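Local coordinates for protein sgbp-b (Bacteroides uniformis, PDB 7K44) that probably binds xyloglucan at the cell surface as a surface glycan-binding protein encoded in a xyloglucan utilization locus, at residues F64-D69 and P75-V80; L164-V169 and T177-R182; A265-D270 and Y304-E309. All blocks are in the same frame, centred on the assembly; numbering follows the deposited sequence.

Contact 1 (F64-D69 and P75-V80)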
loop_
_atom_site.group_PDB
_atom_site.type_symbol
_atom_site.label_atom_id
_atom_site.label_comp_id
_atom_site.label_asym_id
_atom_site.label_seq_id
_atom_site.Cartn_x
_atom_site.Cartn_y
_atom_site.Cartn_z
ATOM N N PHE A 64 -7.515 2.437 36.127
ATOM C CA PHE A 64 -7.436 3.520 35.161
ATOM C C PHE A 64 -6.949 4.777 35.868
ATOM O O PHE A 64 -7.304 5.032 37.028
ATOM C CB PHE A 64 -8.815 3.795 34.560
ATOM C CG PHE A 64 -9.387 2.642 33.771
ATOM C CD1 PHE A 64 -10.105 1.636 34.401
ATOM C CD2 PHE A 64 -9.226 2.579 32.392
ATOM C CE1 PHE A 64 -10.652 0.576 33.667
ATOM C CE2 PHE A 64 -9.766 1.523 31.655
ATOM C CZ PHE A 64 -10.477 0.522 32.303
ATOM N N THR A 65 -6.133 5.554 35.164
ATOM C CA THR A 65 -5.555 6.779 35.705
ATOM C C THR A 65 -5.670 7.890 34.671
ATOM O O THR A 65 -5.630 7.647 33.463
ATOM C CB THR A 65 -4.091 6.587 36.126
ATOM O OG1 THR A 65 -3.617 7.782 36.771
ATOM C CG2 THR A 65 -3.188 6.285 34.949
ATOM N N THR A 66 -5.805 9.128 35.152
ATOM C CA THR A 66 -5.734 10.261 34.238
ATOM C C THR A 66 -4.312 10.523 33.758
ATOM O O THR A 66 -4.133 11.185 32.728
ATOM C CB THR A 66 -6.293 11.516 34.907
ATOM O OG1 THR A 66 -5.732 11.639 36.217
ATOM C CG2 THR A 66 -7.809 11.440 35.002
ATOM N N ALA A 67 -3.307 10.020 34.469
ATOM C CA ALA A 67 -1.923 10.203 34.062
ATOM C C ALA A 67 -1.653 9.534 32.719
ATOM O O ALA A 67 -2.206 8.478 32.394
ATOM C CB ALA A 67 -0.978 9.614 35.107
ATOM N N VAL A 68 -0.773 10.167 31.941
ATOM C CA VAL A 68 -0.299 9.644 30.669
ATOM C C VAL A 68 1.223 9.701 30.661
ATOM O O VAL A 68 1.849 10.382 31.477
ATOM C CB VAL A 68 -0.865 10.432 29.471
ATOM C CG1 VAL A 68 -2.377 10.290 29.406
ATOM C CG2 VAL A 68 -0.468 11.895 29.575
ATOM N N ASP A 69 1.813 8.948 29.732
ATOM C CA ASP A 69 3.243 9.006 29.430
ATOM C C ASP A 69 4.133 8.536 30.579
ATOM O O ASP A 69 5.045 7.730 30.364
ATOM C CB ASP A 69 3.648 10.406 28.952
ATOM N N PRO A 75 -2.430 8.807 39.954
ATOM C CA PRO A 75 -3.592 8.567 40.811
ATOM C C PRO A 75 -4.371 7.339 40.365
ATOM O O PRO A 75 -4.446 7.013 39.178
ATOM C CB PRO A 75 -4.435 9.831 40.624
ATOM C CG PRO A 75 -4.036 10.337 39.262
ATOM C CD PRO A 75 -2.574 10.040 39.161
ATOM N N VAL A 76 -4.956 6.658 41.347
ATOM C CA VAL A 76 -5.900 5.571 41.098
ATOM C C VAL A 76 -7.265 6.192 40.835
ATOM O O VAL A 76 -8.106 6.282 41.737
ATOM C CB VAL A 76 -5.932 4.593 42.290
ATOM C CG1 VAL A 76 -6.869 3.422 42.005
ATOM C CG2 VAL A 76 -4.555 4.071 42.566
ATOM N N SER A 77 -7.491 6.637 39.599
ATOM C CA SER A 77 -8.712 7.370 39.272
ATOM C C SER A 77 -9.944 6.471 39.329
ATOM O O SER A 77 -10.974 6.846 39.905
ATOM C CB SER A 77 -8.580 8.040 37.902
ATOM O OG SER A 77 -7.389 8.817 37.814
ATOM N N VAL A 78 -9.876 5.296 38.707
ATOM C CA VAL A 78 -10.948 4.302 38.764
ATOM C C VAL A 78 -10.277 2.942 38.902
ATOM O O VAL A 78 -9.636 2.467 37.959
ATOM C CB VAL A 78 -11.848 4.320 37.516
ATOM C CG1 VAL A 78 -13.167 3.628 37.817
ATOM C CG2 VAL A 78 -12.087 5.731 37.023
ATOM N N GLU A 79 -10.434 2.304 40.063
ATOM C CA GLU A 79 -9.816 1.009 40.278
ATOM C C GLU A 79 -10.700 -0.105 39.720
ATOM O O GLU A 79 -11.931 -0.010 39.709
ATOM C CB GLU A 79 -9.561 0.755 41.766
ATOM C CG GLU A 79 -8.794 -0.532 42.010
ATOM C CD GLU A 79 -8.315 -0.717 43.434
ATOM O OE1 GLU A 79 -8.806 -0.001 44.336
ATOM O OE2 GLU A 79 -7.454 -1.599 43.640
ATOM N N VAL A 80 -10.052 -1.160 39.241
ATOM C CA VAL A 80 -10.711 -2.404 38.863
ATOM C C VAL A 80 -10.452 -3.395 39.993
ATOM O O VAL A 80 -9.321 -3.861 40.179
ATOM C CB VAL A 80 -10.172 -2.918 37.522
ATOM C CG1 VAL A 80 -10.827 -4.247 37.164
ATOM C CG2 VAL A 80 -10.409 -1.891 36.419
#
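F64 O takes N-H groups from two successive residues: V78 N at 3.1 Å in a nearly straight bond (169°), and S77 N in a weak, bent one. V78 O answers by accepting F64 N at 2.8 Å, so F64 and V78 form an antiparallel hydrogen-bonded pair, while S77 and V78 together face F64 in a classic beta bulge. Just beyond the pair, T65 OG1 donates to P75 O at 2.7 Å, in the carbonyl plane and on a lone pair; the hydroxyl reaches it because OG1 stands anti to the backbone N (chi1 -174°). T65 OG1 in turn accepts A67 N at 3.2 Å, closing an ST turn, so both the turn and the facing chain fix its rotation. S77 OG accepts T66 N at 3.1 Å, a second side-chain bond between the chains. The P75 ring lies crosswise to both threonines, its CG 3.7 Å from T66 OG1. V80 CG2 approaches F64 CE1 obliquely at 3.7 Å, while V78 O lies in plane at the edge of the phenyl ring. Here the edge strand 78-80 joins strand 59-65 in a four-stranded antiparallel sheet; strand 103-110 flanks 59-65 on its other side, where L106 touches the F64 ring, and F119 of strand 114-120 meets that ring edge-to-face.

Contact 2 (L164-V169 and T177-R182)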
loop_
_atom_site.group_PDB
_atom_site.type_symbol
_atom_site.label_atom_id
_atom_site.label_comp_id
_atom_site.label_asym_id
_atom_site.label_seq_id
_atom_site.Cartn_x
_atom_site.Cartn_y
_atom_site.Cartn_z
ATOM N N LEU A 164 -15.477 -9.090 2.511
ATOM C CA LEU A 164 -14.810 -9.003 3.804
ATOM C C LEU A 164 -14.198 -10.328 4.251
ATOM O O LEU A 164 -13.325 -10.324 5.122
ATOM C CB LEU A 164 -15.742 -8.429 4.879
ATOM C CG LEU A 164 -16.139 -6.955 4.713
ATOM C CD1 LEU A 164 -17.038 -6.511 5.859
ATOM C CD2 LEU A 164 -14.917 -6.049 4.596
ATOM N N SER A 165 -14.599 -11.448 3.645
ATOM C CA SER A 165 -13.947 -12.718 3.947
ATOM C C SER A 165 -12.492 -12.747 3.485
ATOM O O SER A 165 -11.723 -13.598 3.948
ATOM C CB SER A 165 -14.737 -13.880 3.344
ATOM O OG SER A 165 -14.573 -13.947 1.939
ATOM N N THR A 166 -12.093 -11.834 2.600
ATOM C CA THR A 166 -10.710 -11.747 2.144
ATOM C C THR A 166 -9.866 -10.781 2.963
ATOM O O THR A 166 -8.666 -10.663 2.704
ATOM C CB THR A 166 -10.654 -11.334 0.667
ATOM O OG1 THR A 166 -10.890 -9.923 0.565
ATOM C CG2 THR A 166 -11.690 -12.092 -0.151
ATOM N N VAL A 167 -10.449 -10.095 3.947
ATOM C CA VAL A 167 -9.744 -9.072 4.712
ATOM C C VAL A 167 -9.014 -9.697 5.891
ATOM O O VAL A 167 -9.571 -10.522 6.625
ATOM C CB VAL A 167 -10.713 -7.973 5.184
ATOM C CG1 VAL A 167 -9.960 -6.913 5.970
ATOM C CG2 VAL A 167 -11.416 -7.342 4.000
ATOM N N THR A 168 -7.763 -9.283 6.080
ATOM C CA THR A 168 -6.971 -9.606 7.260
ATOM C C THR A 168 -6.471 -8.298 7.855
ATOM O O THR A 168 -5.985 -7.437 7.121
ATOM C CB THR A 168 -5.780 -10.480 6.861
ATOM O OG1 THR A 168 -6.252 -11.625 6.138
ATOM C CG2 THR A 168 -5.011 -10.936 8.095
ATOM N N VAL A 169 -6.598 -8.127 9.171
ATOM C CA VAL A 169 -6.174 -6.904 9.847
ATOM C C VAL A 169 -5.137 -7.261 10.905
ATOM O O VAL A 169 -5.312 -8.234 11.647
ATOM C CB VAL A 169 -7.364 -6.155 10.479
ATOM C CG1 VAL A 169 -6.886 -4.912 11.224
ATOM C CG2 VAL A 169 -8.383 -5.787 9.428
ATOM N N THR A 177 -4.950 -6.290 4.681
ATOM C CA THR A 177 -4.911 -6.757 3.304
ATOM C C THR A 177 -6.307 -7.188 2.888
ATOM O O THR A 177 -7.128 -7.580 3.718
ATOM C CB THR A 177 -3.936 -7.928 3.110
ATOM O OG1 THR A 177 -4.348 -9.030 3.923
ATOM C CG2 THR A 177 -2.542 -7.526 3.490
ATOM N N PHE A 178 -6.573 -7.105 1.587
ATOM C CA PHE A 178 -7.817 -7.605 1.022
ATOM C C PHE A 178 -7.568 -8.006 -0.424
ATOM O O PHE A 178 -6.548 -7.650 -1.021
ATOM C CB PHE A 178 -8.967 -6.583 1.124
ATOM C CG PHE A 178 -8.752 -5.314 0.329
ATOM C CD1 PHE A 178 -9.179 -5.227 -0.988
ATOM C CD2 PHE A 178 -8.152 -4.196 0.911
ATOM C CE1 PHE A 178 -8.992 -4.057 -1.730
ATOM C CE2 PHE A 178 -7.972 -3.016 0.182
ATOM C CZ PHE A 178 -8.394 -2.952 -1.145
ATOM N N THR A 179 -8.510 -8.757 -0.984
ATOM C CA THR A 179 -8.454 -9.129 -2.389
ATOM C C THR A 179 -9.171 -8.073 -3.214
ATOM O O THR A 179 -10.310 -7.700 -2.912
ATOM C CB THR A 179 -9.099 -10.496 -2.613
ATOM O OG1 THR A 179 -8.397 -11.473 -1.832
ATOM C CG2 THR A 179 -9.059 -10.870 -4.101
ATOM N N MET A 180 -8.504 -7.588 -4.243
ATOM C CA MET A 180 -9.095 -6.562 -5.073
ATOM C C MET A 180 -10.301 -7.136 -5.805
ATOM O O MET A 180 -10.177 -8.164 -6.488
ATOM C CB MET A 180 -8.061 -6.065 -6.082
ATOM C CG MET A 180 -8.595 -5.057 -7.072
ATOM S SD MET A 180 -8.971 -3.496 -6.255
ATOM C CE MET A 180 -9.805 -2.687 -7.611
ATOM N N PRO A 181 -11.467 -6.515 -5.694
ATOM C CA PRO A 181 -12.647 -7.008 -6.415
ATOM C C PRO A 181 -12.648 -6.571 -7.872
ATOM O O PRO A 181 -11.638 -6.069 -8.379
ATOM C CB PRO A 181 -13.805 -6.361 -5.647
ATOM C CG PRO A 181 -13.226 -5.077 -5.137
ATOM C CD PRO A 181 -11.782 -5.365 -4.823
ATOM N N ARG A 182 -13.779 -6.762 -8.553
ATOM C CA ARG A 182 -13.950 -6.236 -9.901
ATOM C C ARG A 182 -13.609 -4.753 -9.929
ATOM O O ARG A 182 -13.938 -4.011 -9.003
ATOM C CB ARG A 182 -15.403 -6.422 -10.336
ATOM C CG ARG A 182 -15.633 -6.211 -11.818
ATOM C CD ARG A 182 -16.838 -7.003 -12.286
ATOM N NE ARG A 182 -18.064 -6.218 -12.173
ATOM C CZ ARG A 182 -18.922 -6.311 -11.161
ATOM N NH1 ARG A 182 -18.688 -7.160 -10.165
ATOM N NH2 ARG A 182 -20.015 -5.557 -11.142
#
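T168 and T177 form an antiparallel hydrogen-bonded pair, with T168 N giving to T177 O at 3.0 Å and T177 N to T168 O at 2.9 Å. One residue back, V167 CA lies 3.2 Å from T177 O in a CA-H...O contact. Before V167 the chain forms the 3-10 segment 164-166, and there a side chain takes over from the backbone: T166 OG1 accepts T179 N at 3.1 Å in an almost straight bond (173°). With chi1 at 78°, OG1 sits between the backbone N and the carbonyl carbon, where it also donates to D163 O. The rest of T166 crosses T179 at about a right angle, T166 CB lying 3.4 Å from T179 OG1. A valine in place of T166 would probably leave T179 N without this acceptor and D163 O without its hydroxyl partner, loosening the end of the pairing. On the same face as each other, T168 and T177 lie side by side, with T177 OG1 3.6 Å from T168 CB. V167 CG2 meets F178 CB obliquely at 3.9 Å, and both residues touch V162 and strand 152-157 of the other sheet, V167 on I155 and F178 on M157. The two four-stranded antiparallel sheets thus pack as a sandwich, as in the immunoglobulin-like fold of IPT/TIG domains. In its sheet 168-169 is an outermost strand, forming a hairpin with 175-179, which pairs on its other side with strand 141-147, F178 bonding to V142 through the backbone.

Contact 3 (A265-D270 and Y304-E309)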
loop_
_atom_site.group_PDB
_atom_site.type_symbol
_atom_site.label_atom_id
_atom_site.label_comp_id
_atom_site.label_asym_id
_atom_site.label_seq_id
_atom_site.Cartn_x
_atom_site.Cartn_y
_atom_site.Cartn_z
ATOM N N ALA A 265 1.781 5.493 -27.098
ATOM C CA ALA A 265 0.882 5.841 -26.011
ATOM C C ALA A 265 -0.124 6.883 -26.485
ATOM O O ALA A 265 0.074 7.545 -27.514
ATOM C CB ALA A 265 1.675 6.377 -24.811
ATOM N N VAL A 266 -1.221 7.005 -25.746
ATOM C CA VAL A 266 -2.278 7.966 -26.041
ATOM C C VAL A 266 -2.245 9.011 -24.937
ATOM O O VAL A 266 -2.694 8.761 -23.813
ATOM C CB VAL A 266 -3.649 7.296 -26.141
ATOM C CG1 VAL A 266 -4.729 8.347 -26.367
ATOM C CG2 VAL A 266 -3.643 6.276 -27.248
ATOM N N TRP A 267 -1.731 10.194 -25.247
ATOM C CA TRP A 267 -1.469 11.185 -24.212
ATOM C C TRP A 267 -2.624 12.152 -23.983
ATOM O O TRP A 267 -2.537 12.992 -23.079
ATOM C CB TRP A 267 -0.179 11.950 -24.521
ATOM C CG TRP A 267 1.014 11.049 -24.702
ATOM C CD1 TRP A 267 1.527 10.596 -25.886
ATOM C CD2 TRP A 267 1.825 10.478 -23.663
ATOM N NE1 TRP A 267 2.605 9.779 -25.648
ATOM C CE2 TRP A 267 2.818 9.699 -24.294
ATOM C CE3 TRP A 267 1.801 10.545 -22.265
ATOM C CZ2 TRP A 267 3.786 9.005 -23.580
ATOM C CZ3 TRP A 267 2.770 9.856 -21.545
ATOM C CH2 TRP A 267 3.749 9.087 -22.210
ATOM N N GLY A 268 -3.709 12.043 -24.742
ATOM C CA GLY A 268 -4.794 13.001 -24.642
ATOM C C GLY A 268 -5.758 12.755 -23.500
ATOM O O GLY A 268 -6.949 12.518 -23.725
ATOM N N ILE A 269 -5.260 12.818 -22.265
ATOM C CA ILE A 269 -6.104 12.583 -21.100
ATOM C C ILE A 269 -7.163 13.677 -20.992
ATOM O O ILE A 269 -6.882 14.865 -21.196
ATOM C CB ILE A 269 -5.226 12.514 -19.840
ATOM C CG1 ILE A 269 -4.332 11.265 -19.873
ATOM C CG2 ILE A 269 -6.083 12.523 -18.569
ATOM C CD1 ILE A 269 -3.180 11.307 -18.885
ATOM N N ASP A 270 -8.395 13.270 -20.692
ATOM C CA ASP A 270 -9.497 14.199 -20.446
ATOM C C ASP A 270 -9.068 15.266 -19.446
ATOM O O ASP A 270 -8.554 14.950 -18.371
ATOM C CB ASP A 270 -10.671 13.384 -19.886
ATOM C CG ASP A 270 -11.915 14.217 -19.606
ATOM O OD1 ASP A 270 -11.867 15.463 -19.664
ATOM O OD2 ASP A 270 -12.965 13.594 -19.318
ATOM N N TYR A 304 12.179 6.556 -21.781
ATOM C CA TYR A 304 12.137 7.855 -22.435
ATOM C C TYR A 304 10.824 7.996 -23.199
ATOM O O TYR A 304 10.234 7.003 -23.646
ATOM C CB TYR A 304 13.391 8.126 -23.300
ATOM C CG TYR A 304 13.580 7.197 -24.469
ATOM C CD1 TYR A 304 14.278 6.003 -24.327
ATOM C CD2 TYR A 304 13.070 7.523 -25.711
ATOM C CE1 TYR A 304 14.442 5.142 -25.425
ATOM C CE2 TYR A 304 13.225 6.673 -26.801
ATOM C CZ TYR A 304 13.914 5.496 -26.645
ATOM O OH TYR A 304 14.053 4.661 -27.729
ATOM N N LEU A 305 10.354 9.239 -23.313
ATOM C CA LEU A 305 9.042 9.547 -23.860
ATOM C C LEU A 305 9.174 10.436 -25.090
ATOM O O LEU A 305 10.005 11.355 -25.122
ATOM C CB LEU A 305 8.166 10.262 -22.832
ATOM C CG LEU A 305 8.079 9.584 -21.467
ATOM C CD1 LEU A 305 7.158 10.374 -20.546
ATOM C CD2 LEU A 305 7.545 8.177 -21.638
ATOM N N LYS A 306 8.336 10.154 -26.087
ATOM C CA LYS A 306 8.269 10.927 -27.333
ATOM C C LYS A 306 9.632 11.068 -28.005
ATOM O O LYS A 306 9.923 12.074 -28.662
ATOM C CB LYS A 306 7.559 12.272 -27.128
ATOM C CG LYS A 306 6.073 12.113 -26.845
ATOM C CD LYS A 306 5.346 13.447 -26.772
ATOM C CE LYS A 306 3.849 13.252 -26.679
ATOM N NZ LYS A 306 3.121 14.529 -26.937
ATOM N N GLY A 307 10.465 10.036 -27.876
ATOM C CA GLY A 307 11.748 10.026 -28.552
ATOM C C GLY A 307 12.799 10.903 -27.930
ATOM O O GLY A 307 13.875 11.052 -28.512
ATOM N N ASN A 308 12.532 11.477 -26.753
ATOM C CA ASN A 308 13.457 12.424 -26.131
ATOM C C ASN A 308 14.469 11.648 -25.289
ATOM O O ASN A 308 14.438 11.630 -24.056
ATOM C CB ASN A 308 12.690 13.467 -25.325
ATOM C CG ASN A 308 13.564 14.621 -24.891
ATOM O OD1 ASN A 308 14.772 14.603 -25.109
ATOM N ND2 ASN A 308 12.958 15.632 -24.270
ATOM N N GLU A 309 15.378 10.974 -26.001
ATOM C CA GLU A 309 16.439 10.235 -25.331
ATOM C C GLU A 309 17.344 11.155 -24.527
ATOM O O GLU A 309 17.917 10.726 -23.519
ATOM C CB GLU A 309 17.247 9.421 -26.341
ATOM C CG GLU A 309 16.417 8.404 -27.086
ATOM C CD GLU A 309 17.266 7.478 -27.930
ATOM O OE1 GLU A 309 18.198 6.865 -27.372
ATOM O OE2 GLU A 309 17.000 7.372 -29.149
#
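K306 lays its CE over one face of the W267 indole, 3.9 Å from the centroid of the five-membered ring and 26° off the normal, a CH-pi contact. The nearest ring atom is W267 CD1, 3.6 Å from K306 CE. The lysine chain, extended beyond CG, runs past the tryptophan in the opposite direction, with NZ lifted away from the indole plane, past the edge of the five-membered ring. At the far end of the indole, W267 CH2 meets L305 CD2 at 3.9 Å and L305 CD1 at 4.0 Å, the two side chains crossing obliquely. No hydrogen bond links the two segments. A265 CB lies against the face opposite K306, offset toward the rim, so the indole is held between the two. L305 and K306 open a type I' turn running to N308, closed by N308 N to L305 O at 3.0 Å; it starts at the end of strand 300-305 in the five-stranded antiparallel sheet of the xyloglucan-binding domain. Polar groups are held from outside: W267 NE1 donates to D356 O, which fixes the rotation of the indole, Q351 NE2 donates to W267 O, and K306 NZ donates to R353 O and F350 O. The F350 ring meets W267 edge-to-face and K306 in a cation-pi contact, tying both to helix 347-352. Around them W347 and V382 pack on W267, L358 and L338 on L305.

In the fold
The three contacts follow one another along an elongated chain, each closing before the next opens, and none touches another. Contact 1 sits near one end, its centre about 62 Å from that of contact 3, on opposite sides of the chain's centre. Contact 2 lies between them, with centres about 39 Å from contact 1 and 35 Å from contact 3; its nearest atoms are still about 19 Å from contact 3. Contacts 1 and 2 each join an edge strand to its neighbour in a four-stranded sheet, whereas contact 3 is a side-chain contact in the xyloglucan-binding domain, which also holds the calcium ion bound by N213, D215, D241, K243 and D378.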